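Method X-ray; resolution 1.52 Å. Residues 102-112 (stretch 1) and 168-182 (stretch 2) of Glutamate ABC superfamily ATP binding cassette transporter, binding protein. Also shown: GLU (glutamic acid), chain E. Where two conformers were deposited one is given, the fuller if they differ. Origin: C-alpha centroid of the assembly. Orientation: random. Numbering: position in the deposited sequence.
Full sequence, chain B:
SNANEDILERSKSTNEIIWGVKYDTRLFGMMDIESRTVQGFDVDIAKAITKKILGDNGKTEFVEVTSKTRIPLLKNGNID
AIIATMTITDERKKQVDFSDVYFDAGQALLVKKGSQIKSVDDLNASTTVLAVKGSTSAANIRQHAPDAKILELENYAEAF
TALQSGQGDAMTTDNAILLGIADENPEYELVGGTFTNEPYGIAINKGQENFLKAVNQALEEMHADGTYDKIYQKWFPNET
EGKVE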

ATOM      1  N   TYR B 102      -6.697   0.256   6.670  1.00 12.03           N
ATOM      2  CA  TYR B 102      -6.259  -0.467   7.866  1.00 11.98           C
ATOM      3  C   TYR B 102      -5.417  -1.721   7.567  1.00 13.05           C
ATOM      4  O   TYR B 102      -4.945  -2.375   8.515  1.00 13.87           O
ATOM      5  N   PHE B 103      -5.210  -2.082   6.292  1.00 11.97           N
ATOM      6  CA  PHE B 103      -4.353  -3.202   5.919  1.00 12.14           C
ATOM      7  C   PHE B 103      -3.869  -2.952   4.491  1.00 12.41           C
ATOM      8  O   PHE B 103      -4.646  -2.509   3.650  1.00 13.86           O
ATOM      9  N   ASP B 104      -2.615  -3.301   4.218  0.77 12.05           N
ATOM     10  CA  ASP B 104      -1.980  -3.042   2.930  0.77 13.21           C
ATOM     11  C   ASP B 104      -1.673  -4.361   2.207  0.77 13.29           C
ATOM     12  O   ASP B 104      -0.596  -4.927   2.366  0.77 13.72           O
ATOM     13  N   ALA B 105      -2.632  -4.857   1.425  1.00 13.67           N
ATOM     14  CA  ALA B 105      -2.458  -6.115   0.701  1.00 14.01           C
ATOM     15  C   ALA B 105      -1.999  -5.849  -0.735  1.00 14.37           C
ATOM     16  O   ALA B 105      -1.768  -4.709  -1.145  1.00 14.51           O
ATOM     17  N   GLY B 106      -1.879  -6.917  -1.517  1.00 14.83           N
ATOM     18  CA  GLY B 106      -1.595  -6.784  -2.940  1.00 15.20           C
ATOM     19  C   GLY B 106      -1.893  -8.089  -3.624  1.00 15.59           C
ATOM     20  O   GLY B 106      -1.725  -9.148  -3.030  1.00 16.30           O
ATOM     21  N   GLN B 107      -2.340  -8.019  -4.872  1.00 14.64           N
ATOM     22  CA  GLN B 107      -2.718  -9.256  -5.551  1.00 14.79           C
ATOM     23  C   GLN B 107      -1.499 -10.110  -5.873  1.00 15.50           C
ATOM     24  O   GLN B 107      -0.437  -9.597  -6.221  1.00 16.07           O
ATOM     25  N   ALA B 108      -1.663 -11.427  -5.784  1.00 15.27           N
ATOM     26  CA  ALA B 108      -0.545 -12.352  -5.945  1.00 16.09           C
ATOM     27  C   ALA B 108      -1.033 -13.646  -6.571  1.00 15.55           C
ATOM     28  O   ALA B 108      -2.221 -13.816  -6.853  1.00 15.50           O
ATOM     29  N   LEU B 109      -0.085 -14.555  -6.792  1.00 15.39           N
ATOM     30  CA  LEU B 109      -0.329 -15.849  -7.420  1.00 14.88           C
ATOM     31  C   LEU B 109       0.044 -16.977  -6.481  1.00 15.92           C
ATOM     32  O   LEU B 109       1.097 -16.943  -5.850  1.00 19.33           O
ATOM     33  N   LEU B 110      -0.793 -18.012  -6.451  1.00 16.55           N
ATOM     34  CA  LEU B 110      -0.501 -19.254  -5.752  1.00 17.89           C
ATOM     35  C   LEU B 110      -0.412 -20.373  -6.785  1.00 18.59           C
ATOM     36  O   LEU B 110      -1.302 -20.502  -7.633  1.00 18.33           O
ATOM     37  N   VAL B 111       0.671 -21.156  -6.733  1.00 19.14           N
ATOM     38  CA  VAL B 111       0.902 -22.266  -7.652  1.00 19.27           C
ATOM     39  C   VAL B 111       1.381 -23.469  -6.850  1.00 22.10           C
ATOM     40  O   VAL B 111       1.819 -23.344  -5.706  1.00 22.22           O
ATOM     41  N   LYS B 112       1.290 -24.651  -7.462  1.00 22.45           N
ATOM     42  CA  LYS B 112       1.958 -25.817  -6.903  1.00 25.65           C
ATOM     43  C   LYS B 112       3.471 -25.615  -6.961  1.00 25.62           C
ATOM     44  O   LYS B 112       4.015 -25.194  -7.986  1.00 24.07           O
ATOM     45  N   GLY B 168      -6.766 -25.349 -13.111  1.00 26.48           N
ATOM     46  CA  GLY B 168      -6.064 -24.143 -13.482  1.00 26.29           C
ATOM     47  C   GLY B 168      -4.606 -24.310 -13.116  1.00 24.84           C
ATOM     48  O   GLY B 168      -4.230 -25.241 -12.396  1.00 24.87           O
ATOM     49  N   ASP B 169      -3.787 -23.385 -13.631  1.00 22.64           N
ATOM     50  CA  ASP B 169      -2.354 -23.410 -13.416  1.00 22.41           C
ATOM     51  C   ASP B 169      -1.926 -22.533 -12.249  1.00 21.46           C
ATOM     52  O   ASP B 169      -0.838 -22.745 -11.700  1.00 23.98           O
ATOM     53  N   ALA B 170      -2.759 -21.565 -11.863  1.00 18.64           N
ATOM     54  CA  ALA B 170      -2.441 -20.635 -10.789  1.00 17.27           C
ATOM     55  C   ALA B 170      -3.742 -20.109 -10.219  1.00 17.27           C
ATOM     56  O   ALA B 170      -4.746 -20.033 -10.927  1.00 19.03           O
HETATM   57  N   MSE B 171      -3.732 -19.816  -8.921  1.00 16.74           N
HETATM   58  CA  MSE B 171      -4.861 -19.161  -8.283  1.00 16.46           C
HETATM   59  C   MSE B 171      -4.444 -17.746  -7.917  1.00 16.14           C
HETATM   60  O   MSE B 171      -3.308 -17.533  -7.511  1.00 17.38           O
ATOM     61  N   THR B 172      -5.364 -16.798  -8.046  1.00 15.22           N
ATOM     62  CA  THR B 172      -5.062 -15.413  -7.704  1.00 15.50           C
ATOM     63  C   THR B 172      -6.122 -14.800  -6.801  1.00 16.36           C
ATOM     64  O   THR B 172      -7.324 -15.058  -6.952  1.00 19.09           O
ATOM     65  N   THR B 173      -5.642 -14.032  -5.816  1.00 16.09           N
ATOM     66  CA  THR B 173      -6.429 -13.128  -4.986  1.00 16.94           C
ATOM     67  C   THR B 173      -5.383 -12.420  -4.135  1.00 17.43           C
ATOM     68  O   THR B 173      -4.200 -12.426  -4.505  1.00 15.88           O
ATOM     69  N   ASP B 174      -5.783 -11.774  -3.051  1.00 17.64           N
ATOM     70  CA  ASP B 174      -4.828 -10.965  -2.313  1.00 18.62           C
ATOM     71  C   ASP B 174      -3.794 -11.861  -1.646  1.00 19.58           C
ATOM     72  O   ASP B 174      -4.116 -12.947  -1.157  1.00 19.59           O
ATOM     73  N   ASN B 175      -2.553 -11.376  -1.579  1.00 18.83           N
ATOM     74  CA  ASN B 175      -1.483 -12.149  -0.961  1.00 19.27           C
ATOM     75  C   ASN B 175      -1.839 -12.642   0.438  1.00 20.37           C
ATOM     76  O   ASN B 175      -1.620 -13.819   0.753  1.00 21.64           O
ATOM     77  N   ALA B 176      -2.427 -11.779   1.274  1.00 22.04           N
ATOM     78  CA  ALA B 176      -2.722 -12.161   2.658  1.00 22.46           C
ATOM     79  C   ALA B 176      -3.769 -13.259   2.720  1.00 22.86           C
ATOM     80  O   ALA B 176      -3.770 -14.062   3.663  1.00 25.22           O
ATOM     81  N   ILE B 177      -4.677 -13.282   1.745  1.00 22.76           N
ATOM     82  CA  ILE B 177      -5.680 -14.334   1.678  1.00 23.37           C
ATOM     83  C   ILE B 177      -5.046 -15.636   1.224  1.00 24.51           C
ATOM     84  O   ILE B 177      -5.312 -16.700   1.798  1.00 26.55           O
ATOM     85  N   LEU B 178      -4.169 -15.563   0.213  1.00 23.31           N
ATOM     86  CA  LEU B 178      -3.482 -16.758  -0.272  1.00 23.99           C
ATOM     87  C   LEU B 178      -2.605 -17.354   0.810  1.00 28.61           C
ATOM     88  O   LEU B 178      -2.455 -18.576   0.882  1.00 29.63           O
ATOM     89  N   LEU B 179      -1.997 -16.506   1.644  1.00 31.80           N
ATOM     90  CA  LEU B 179      -1.261 -17.018   2.797  1.00 36.62           C
ATOM     91  C   LEU B 179      -2.155 -17.861   3.690  1.00 36.45           C
ATOM     92  O   LEU B 179      -1.727 -18.906   4.184  1.00 35.79           O
ATOM     93  N   GLY B 180      -3.388 -17.403   3.940  1.00 36.40           N
ATOM     94  CA  GLY B 180      -4.321 -18.191   4.729  1.00 35.53           C
ATOM     95  C   GLY B 180      -4.569 -19.556   4.131  1.00 36.44           C
ATOM     96  O   GLY B 180      -4.880 -20.513   4.852  1.00 38.68           O
ATOM     97  N   ILE B 181      -4.401 -19.671   2.820  1.00 36.37           N
ATOM     98  CA  ILE B 181      -4.548 -20.943   2.126  1.00 36.32           C
ATOM     99  C   ILE B 181      -3.233 -21.717   2.085  1.00 36.25           C
ATOM    100  O   ILE B 181      -3.226 -22.942   2.210  1.00 40.10           O
ATOM    101  N   ALA B 182      -2.098 -21.042   1.896  1.00 37.13           N
ATOM    102  CA  ALA B 182      -0.834 -21.766   1.765  1.00 38.74           C
ATOM    103  C   ALA B 182      -0.371 -22.338   3.098  1.00 41.94           C
ATOM    104  O   ALA B 182       0.300 -23.378   3.125  1.00 41.59           O
TER

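Where an antiparallel ladder gives way to a helix, a side chain can supply the half of the pairing that the backbone no longer makes, and Asn175 does so here. Its backbone N donates to Gly106 O (2.8 Å), while its side chain, at chi1 56° (p), brings Asn175 OD1 within 3.1 Å of Gly106 N, which donates to it. One residue thus satisfies both backbone polar groups of Gly106 just as the chain enters the helix. Asn175 OD1 also receives a weak bond from Ala176 N (2.8 Å), and Asn175 ND2 donates to a water (3.0 Å to its O) that in turn donates to Asp104 O (2.7 Å to the water O).

A second substitution occurs farther along the strands. Ala108 and Thr173 form a hydrogen-bonded pair, but only Ala108 N to Thr173 O is made; the hydroxyl of Thr172 (t) fills the other place, Thr172 OG1 donating to Ala108 O (2.8 Å) and accepting from Gln107 NE2 (2.9 Å). The extended Gln107 side chain (chi1 and chi2 both t) starts sideways, but its end reaches across. Leu109 (m, t) lies on the same face as Thr172, its CD2 3.9 Å from Thr172 OG1. The backbone supplies the regular bonds, from Ala108 N to Thr173 O (3.0 Å), from Leu110 N to Met171 O (2.8 Å) and from Met171 N to Leu110 O (2.8 Å).

The other face, carrying Ala108 and Leu110, is covered by the helix. Leu110 (t, p) buries the largest area of any residue in the contact: its CB lies 3.8 Å from Leu178 CD2, its CD2 4.1 Å from Ile181 CG2 and its CD1 4.0 Å from Ala182 CB. Leu178 (m, t) points toward the strand and also places CD1 4.1 Å from Ala108 CB. Met171, a selenomethionine with all three chi angles t, begins on this face with its CB 4.4 Å from Leu110 CB, but its end leads away.

Phe103 (t) points toward the helix and meets Ala176 obliquely, CE2 to CB 3.7 Å, while Ala105 CB lies 3.5 Å from Asn175 OD1. Farther along, Val111 (m) sets CG1 3.7 Å from Ala170 CB, and a second water accepts from Lys112 N (3.0 Å to its O) and donates to Asp169 O (2.8 Å to the water O).

Asp174 (m), immediately before the helix, makes no side-chain cap; its OD2 accepts from N of the bound glutamate (2.6 Å), consistent with a glutamate-transporter binding protein. Ile177 CD1 approaches the ligand CG at 3.9 Å.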

ATOM      1  CB  TYR B 102      -7.485  -0.831   8.767  1.00 11.94           C
ATOM      2  CG  TYR B 102      -8.346  -1.917   8.169  1.00 11.67           C
ATOM      3  CD1 TYR B 102      -8.166  -3.250   8.554  1.00 12.74           C
ATOM      4  CD2 TYR B 102      -9.300  -1.632   7.172  1.00 11.81           C
ATOM      5  CE1 TYR B 102      -8.901  -4.263   7.979  1.00 13.14           C
ATOM      6  CE2 TYR B 102     -10.054  -2.661   6.592  1.00 13.20           C
ATOM      7  CZ  TYR B 102      -9.821  -3.961   6.976  1.00 13.38           C
ATOM      8  OH  TYR B 102     -10.513  -4.991   6.361  1.00 14.09           O
ATOM      9  CB  PHE B 103      -5.107  -4.554   5.994  1.00 13.17           C
ATOM     10  CG  PHE B 103      -4.207  -5.765   5.850  1.00 13.24           C
ATOM     11  CD1 PHE B 103      -3.628  -6.358   6.963  1.00 13.72           C
ATOM     12  CD2 PHE B 103      -3.906  -6.288   4.586  1.00 13.04           C
ATOM     13  CE1 PHE B 103      -2.772  -7.452   6.838  1.00 13.84           C
ATOM     14  CE2 PHE B 103      -3.073  -7.405   4.458  1.00 14.54           C
ATOM     15  CZ  PHE B 103      -2.496  -7.982   5.581  1.00 13.90           C
ATOM     16  CB  ASP B 104      -0.706  -2.226   3.214  0.77 14.17           C
ATOM     17  CG  ASP B 104      -0.182  -1.500   2.015  0.77 15.64           C
ATOM     18  OD1 ASP B 104      -0.822  -1.588   0.956  0.77 16.35           O
ATOM     19  OD2 ASP B 104       0.868  -0.808   2.162  0.77 16.30           O
ATOM     20  CB  ALA B 105      -3.754  -6.950   0.746  1.00 15.50           C
ATOM     21  CB  GLN B 107      -3.508  -8.949  -6.817  1.00 15.28           C
ATOM     22  CG  GLN B 107      -4.183 -10.198  -7.390  1.00 16.25           C
ATOM     23  CD  GLN B 107      -5.223  -9.851  -8.425  1.00 17.30           C
ATOM     24  OE1 GLN B 107      -5.743  -8.751  -8.421  1.00 20.42           O
ATOM     25  NE2 GLN B 107      -5.501 -10.774  -9.338  1.00 16.94           N
ATOM     26  CB  ALA B 108       0.158 -12.661  -4.610  1.00 16.40           C
ATOM     27  CB  LEU B 109       0.509 -16.048  -8.670  1.00 16.14           C
ATOM     28  CG  LEU B 109       0.299 -15.101  -9.840  1.00 16.59           C
ATOM     29  CD1 LEU B 109       1.180 -15.509 -11.025  1.00 18.04           C
ATOM     30  CD2 LEU B 109      -1.167 -15.029 -10.254  1.00 17.52           C
ATOM     31  CB  LEU B 110      -1.616 -19.559  -4.736  1.00 19.15           C
ATOM     32  CG  LEU B 110      -1.474 -20.792  -3.835  1.00 20.64           C
ATOM     33  CD1 LEU B 110      -0.598 -20.430  -2.663  1.00 21.37           C
ATOM     34  CD2 LEU B 110      -2.836 -21.321  -3.350  1.00 22.22           C
ATOM     35  CB  VAL B 111       1.945 -21.900  -8.752  1.00 20.07           C
ATOM     36  CG1 VAL B 111       1.463 -20.719  -9.592  1.00 20.33           C
ATOM     37  CG2 VAL B 111       3.289 -21.573  -8.132  1.00 21.89           C
ATOM     38  CB  LYS B 112       1.563 -27.070  -7.684  1.00 29.03           C
ATOM     39  CG  LYS B 112       2.133 -28.372  -7.150  1.00 34.28           C
ATOM     40  CD  LYS B 112       1.704 -29.530  -8.042  1.00 38.46           C
ATOM     41  CE  LYS B 112       2.614 -30.735  -7.878  1.00 41.71           C
ATOM     42  NZ  LYS B 112       2.085 -31.672  -6.859  1.00 43.74           N
ATOM     43  CB  ASP B 169      -1.617 -22.940 -14.683  1.00 24.22           C
ATOM     44  CG  ASP B 169      -1.953 -23.767 -15.917  1.00 27.30           C
ATOM     45  OD1 ASP B 169      -1.468 -24.912 -16.031  1.00 30.36           O
ATOM     46  OD2 ASP B 169      -2.694 -23.271 -16.790  1.00 27.92           O
ATOM     47  CB  ALA B 170      -1.574 -19.452 -11.280  1.00 17.75           C
HETATM   48  CB  MSE B 171      -5.324 -19.941  -7.047  1.00 18.93           C
HETATM   49  CG  MSE B 171      -6.341 -19.205  -6.212  1.00 20.42           C
HETATM   50 SE   MSE B 171      -6.886 -20.353  -4.752  0.76 25.13          SE
HETATM   51  CE  MSE B 171      -8.099 -19.028  -3.910  1.00 25.42           C
ATOM     52  CB  THR B 172      -4.869 -14.578  -8.991  1.00 15.52           C
ATOM     53  OG1 THR B 172      -4.298 -13.315  -8.631  1.00 16.81           O
ATOM     54  CG2 THR B 172      -6.164 -14.340  -9.751  1.00 17.29           C
ATOM     55  CB  THR B 173      -7.526 -13.840  -4.156  1.00 18.44           C
ATOM     56  OG1 THR B 173      -8.244 -12.874  -3.363  1.00 19.64           O
ATOM     57  CG2 THR B 173      -6.962 -14.901  -3.209  1.00 19.54           C
ATOM     58  CB  ASP B 174      -5.527 -10.134  -1.243  1.00 18.28           C
ATOM     59  CG  ASP B 174      -6.509  -9.105  -1.800  1.00 20.01           C
ATOM     60  OD1 ASP B 174      -6.459  -8.814  -3.020  1.00 19.95           O
ATOM     61  OD2 ASP B 174      -7.359  -8.596  -0.987  1.00 20.21           O
ATOM     62  CB  ASN B 175      -0.185 -11.340  -0.927  1.00 18.56           C
ATOM     63  CG  ASN B 175      -0.298  -9.982  -0.214  1.00 18.78           C
ATOM     64  OD1 ASN B 175      -1.372  -9.452   0.123  1.00 18.39           O
ATOM     65  ND2 ASN B 175       0.855  -9.415   0.004  1.00 22.18           N
ATOM     66  CB  ALA B 176      -3.211 -10.964   3.473  1.00 23.21           C
ATOM     67  CB  ILE B 177      -6.828 -13.911   0.753  1.00 23.72           C
ATOM     68  CG1 ILE B 177      -7.499 -12.645   1.324  1.00 23.86           C
ATOM     69  CG2 ILE B 177      -7.821 -15.076   0.560  1.00 23.51           C
ATOM     70  CD1 ILE B 177      -8.533 -12.013   0.417  1.00 25.20           C
ATOM     71  CB  LEU B 178      -2.630 -16.423  -1.490  1.00 22.91           C
ATOM     72  CG  LEU B 178      -3.419 -16.126  -2.753  1.00 21.24           C
ATOM     73  CD1 LEU B 178      -2.467 -15.699  -3.859  1.00 21.99           C
ATOM     74  CD2 LEU B 178      -4.224 -17.327  -3.169  1.00 20.91           C
ATOM     75  CB  LEU B 179      -0.654 -15.869   3.598  1.00 40.79           C
ATOM     76  CG  LEU B 179       0.688 -15.316   3.107  1.00 43.61           C
ATOM     77  CD1 LEU B 179       1.159 -14.229   4.049  1.00 45.37           C
ATOM     78  CD2 LEU B 179       1.729 -16.411   2.987  1.00 44.47           C
ATOM     79  CB  ILE B 181      -5.103 -20.689   0.712  1.00 35.98           C
ATOM     80  CG1 ILE B 181      -6.438 -19.950   0.786  1.00 36.99           C
ATOM     81  CG2 ILE B 181      -5.219 -22.011  -0.052  1.00 35.21           C
ATOM     82  CD1 ILE B 181      -6.851 -19.293  -0.516  1.00 38.87           C
ATOM     83  CB  ALA B 182       0.253 -20.861   1.190  1.00 38.80           C
TER
HETATM   84  N   GLU E 301      -9.380  -7.142  -1.717  1.00 19.56           N
HETATM   85  CA  GLU E 301      -9.924  -7.544  -3.024  1.00 20.28           C
HETATM   86  C   GLU E 301     -11.259  -6.857  -3.277  1.00 21.40           C
HETATM   87  O   GLU E 301     -11.764  -6.108  -2.431  1.00 19.80           O
HETATM   88  CB  GLU E 301     -10.075  -9.074  -3.134  1.00 21.92           C
HETATM   89  CG  GLU E 301     -10.728  -9.746  -1.927  1.00 22.94           C
HETATM   90  CD  GLU E 301     -12.231  -9.512  -1.807  1.00 24.08           C
HETATM   91  OE1 GLU E 301     -12.721  -9.539  -0.674  1.00 23.07           O
HETATM   92  OE2 GLU E 301     -12.943  -9.388  -2.831  1.00 25.23           O
HETATM   93  OXT GLU E 301     -11.863  -7.022  -4.356  1.00 25.38           O
HETATM   94  O   HOH W   1       0.988  -7.131   1.966  1.00 24.93           O
HETATM   95  O   HOH W   2       0.174 -24.889 -10.209  1.00 29.17           O